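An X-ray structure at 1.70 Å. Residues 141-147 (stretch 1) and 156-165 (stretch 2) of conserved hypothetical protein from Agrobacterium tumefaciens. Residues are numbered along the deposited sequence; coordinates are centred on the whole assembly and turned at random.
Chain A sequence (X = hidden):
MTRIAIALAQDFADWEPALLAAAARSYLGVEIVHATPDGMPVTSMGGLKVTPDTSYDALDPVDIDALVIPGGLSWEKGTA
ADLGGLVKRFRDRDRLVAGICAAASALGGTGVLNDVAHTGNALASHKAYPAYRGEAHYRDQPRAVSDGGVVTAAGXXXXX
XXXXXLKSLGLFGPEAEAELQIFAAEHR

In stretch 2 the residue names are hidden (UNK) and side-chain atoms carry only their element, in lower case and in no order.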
# COMPACT_ATOMS: atom_id res chain seq x y z
N GLN A 141 -21.86 -3.05 -3.81
CA GLN A 141 -21.57 -1.59 -3.84
C GLN A 141 -20.05 -1.44 -3.83
O GLN A 141 -19.37 -2.40 -3.40
CB GLN A 141 -22.14 -0.92 -2.59
CG GLN A 141 -21.52 -1.46 -1.22
CD GLN A 141 -22.07 -0.75 -0.01
OE1 GLN A 141 -23.31 -0.66 0.18
NE2 GLN A 141 -21.16 -0.19 0.83
N PRO A 142 -19.51 -0.29 -4.29
CA PRO A 142 -18.04 -0.18 -4.35
C PRO A 142 -17.34 0.04 -3.01
O PRO A 142 -16.15 -0.27 -2.91
CB PRO A 142 -17.79 1.03 -5.28
CG PRO A 142 -19.09 1.84 -5.19
CD PRO A 142 -20.19 0.87 -4.92
N ARG A 143 -18.03 0.60 -2.03
CA ARG A 143 -17.33 0.97 -0.77
C ARG A 143 -17.44 -0.14 0.27
O ARG A 143 -18.39 -0.94 0.26
CB ARG A 143 -17.86 2.29 -0.19
CG ARG A 143 -17.56 3.50 -1.13
CD ARG A 143 -18.18 4.72 -0.52
NE ARG A 143 -18.06 5.83 -1.45
CZ ARG A 143 -17.92 7.09 -1.07
NH1 ARG A 143 -17.90 7.39 0.23
NH2 ARG A 143 -17.79 8.05 -2.00
N ALA A 144 -16.49 -0.15 1.21
CA ALA A 144 -16.51 -1.09 2.34
C ALA A 144 -17.82 -1.05 3.11
O ALA A 144 -18.51 0.03 3.18
CB ALA A 144 -15.38 -0.76 3.32
N VAL A 145 -18.15 -2.17 3.72
CA VAL A 145 -19.33 -2.28 4.57
C VAL A 145 -18.90 -2.61 6.00
O VAL A 145 -17.93 -3.37 6.24
CB VAL A 145 -20.23 -3.37 4.03
CG1 VAL A 145 -21.42 -3.71 5.02
CG2 VAL A 145 -20.79 -2.99 2.68
N SER A 146 -19.59 -1.97 6.95
CA SER A 146 -19.39 -2.26 8.37
C SER A 146 -20.73 -2.59 9.04
O SER A 146 -21.67 -1.74 9.02
CB SER A 146 -18.77 -1.06 9.06
OG SER A 146 -18.52 -1.38 10.42
N ASP A 147 -20.79 -3.74 9.68
CA ASP A 147 -22.02 -4.13 10.38
C ASP A 147 -21.68 -5.22 11.41
O ASP A 147 -20.91 -6.15 11.13
CB ASP A 147 -23.04 -4.68 9.40
CG ASP A 147 -24.43 -4.87 10.03
OD1 ASP A 147 -24.86 -3.98 10.82
OD2 ASP A 147 -25.07 -5.89 9.76
N UNK A 156 -10.56 -3.52 -4.45
CA UNK A 156 -10.58 -2.18 -5.07
C UNK A 156 -10.91 -1.03 -4.09
O UNK A 156 -10.96 0.15 -4.52
o UNK A 156 -12.89 -2.67 -5.65
c UNK A 156 -11.65 -2.18 -6.19
N UNK A 157 -11.20 -1.36 -2.82
CA UNK A 157 -11.70 -0.32 -1.88
C UNK A 157 -10.78 -0.20 -0.63
O UNK A 157 -11.30 -0.24 0.49
c UNK A 157 -13.14 -0.65 -1.44
N UNK A 158 -9.47 -0.00 -0.84
CA UNK A 158 -8.61 0.09 0.34
C UNK A 158 -8.89 1.31 1.22
O UNK A 158 -8.64 1.27 2.43
c UNK A 158 -8.71 0.19 -2.11
c UNK A 158 -7.36 0.79 -1.64
c UNK A 158 -7.19 0.15 -0.26
N UNK A 159 -9.34 2.41 0.61
CA UNK A 159 -9.55 3.64 1.40
C UNK A 159 -10.74 3.48 2.33
O UNK A 159 -10.63 3.73 3.52
c UNK A 159 -9.82 6.11 1.44
c UNK A 159 -9.68 4.88 0.51
c UNK A 159 -8.42 4.95 -0.40
N UNK A 160 -11.90 3.07 1.80
CA UNK A 160 -13.08 2.95 2.65
C UNK A 160 -12.91 1.78 3.65
O UNK A 160 -13.47 1.83 4.74
c UNK A 160 -14.36 2.81 1.84
o UNK A 160 -14.29 1.71 0.94
N UNK A 161 -12.10 0.79 3.27
CA UNK A 161 -11.77 -0.30 4.23
C UNK A 161 -11.09 0.34 5.46
O UNK A 161 -11.50 0.10 6.63
c UNK A 161 -11.57 -3.37 4.80
c UNK A 161 -8.89 -4.11 5.35
c UNK A 161 -9.21 -2.88 4.66
c UNK A 161 -10.83 -1.29 3.55
c UNK A 161 -9.94 -4.92 5.80
c UNK A 161 -11.27 -4.60 5.49
c UNK A 161 -10.54 -2.54 4.38
N UNK A 162 -10.09 1.20 5.20
CA UNK A 162 -9.39 1.84 6.31
C UNK A 162 -10.32 2.73 7.14
O UNK A 162 -10.28 2.70 8.39
c UNK A 162 -8.19 2.64 5.81
N UNK A 163 -11.15 3.50 6.46
CA UNK A 163 -12.03 4.48 7.15
C UNK A 163 -13.01 3.66 8.04
O UNK A 163 -13.23 4.04 9.19
c UNK A 163 -14.00 6.01 6.81
c UNK A 163 -12.82 5.30 6.13
c UNK A 163 -11.86 6.25 5.36
N UNK A 164 -13.56 2.55 7.52
CA UNK A 164 -14.58 1.82 8.32
C UNK A 164 -13.94 1.14 9.54
O UNK A 164 -14.57 1.04 10.60
c UNK A 164 -15.33 0.79 7.47
o UNK A 164 -18.04 2.98 6.20
c UNK A 164 -17.41 2.23 7.00
o UNK A 164 -17.72 2.17 8.23
c UNK A 164 -16.23 1.41 6.40
N UNK A 165 -12.67 0.71 9.41
CA UNK A 165 -11.96 0.11 10.55
C UNK A 165 -11.76 1.18 11.60
O UNK A 165 -12.07 0.97 12.80
c UNK A 165 -9.72 -2.23 8.40
c UNK A 165 -10.90 -1.72 9.25
c UNK A 165 -10.60 -0.46 10.11
c UNK A 165 -9.68 -0.80 11.30
O HOH W 1 -14.71 -0.68 -5.16
O HOH W 2 -17.61 2.67 3.53
O HOH W 3 -17.26 1.12 10.75

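Position 156 carries one carbon and then one oxygen. The oxygen of position 156 comes no closer to stretch 1 than 4.9 Å, at Pro-142 O, but a water spans the gap, 2.7 Å from the oxygen and 2.7 Å from Pro-142 O, to which it donates. This is Ser-156, whose small hydroxyl suits a water-bridged contact. Position 157 has a single carbon, CB, which lies 3.4 Å from Pro-142 O. It is Ala-157, the N-cap residue, and a lone methyl fits so close an approach to the backbone.

At position 158 three carbons close a ring onto the backbone nitrogen, which identifies Pro-158. In the first turn of a helix its lack of an N-H costs no helical hydrogen bond, and its CA-to-CB bond points away from stretch 1. Position 159 shows one carbon bearing two more, hence Val-159, out of reach of the other stretch.

Position 160 again has one carbon and one oxygen. The oxygen sits 2.9 Å from Ala-144 N and accepts its hydrogen bond at a nearly linear 177°. This is Ser-160; with chi1 in p, its short side chain brings OG to a backbone N-H in the loop just before the strand.

Position 161 bears one carbon and a six-carbon ring with no oxygen, and its backbone meets stretch 1, with N 3.6 Å from Ala-144 CB. This is Phe-161. The residue is buried and its CA-to-CB bond points sideways. Position 162 has one carbon pointing away, Ala-162, a small residue in a buried place. Position 163, one carbon carrying two, is Val-163, also without contact.

Position 164 has a chain of three carbons, the last holding two oxygens. Its second side-chain carbon packs 3.9 Å from Ala-144 CB, and one carboxylate oxygen lies 3.5 Å from Ser-146 CB. It is therefore Glu-164: the aliphatic part, at CG, meets a methyl while the carboxylate reaches water. Position 165 has four carbons forked at the first, one arm two carbons long: Ile-165, buried and turned away.

The contact, 302 Å² in all, centres on Ala-144, whose small side chain lets the helix backbone come near: its CA is 5.2 Å from Phe-161 CA. One direct hydrogen bond joins the stretches, and waters extend the polar network. One water donates to Ala-144 O (2.8 Å) and Glu-164 OE2 (2.7 Å); another accepts from Ser-146 OG (2.8 Å) and donates to Glu-164 O (2.7 Å) and OE1 (2.8 Å). Ser-160 and Glu-164, one helical turn apart, thus face the same segment.

Stretch 2 156-165: SAPVSFAVEI
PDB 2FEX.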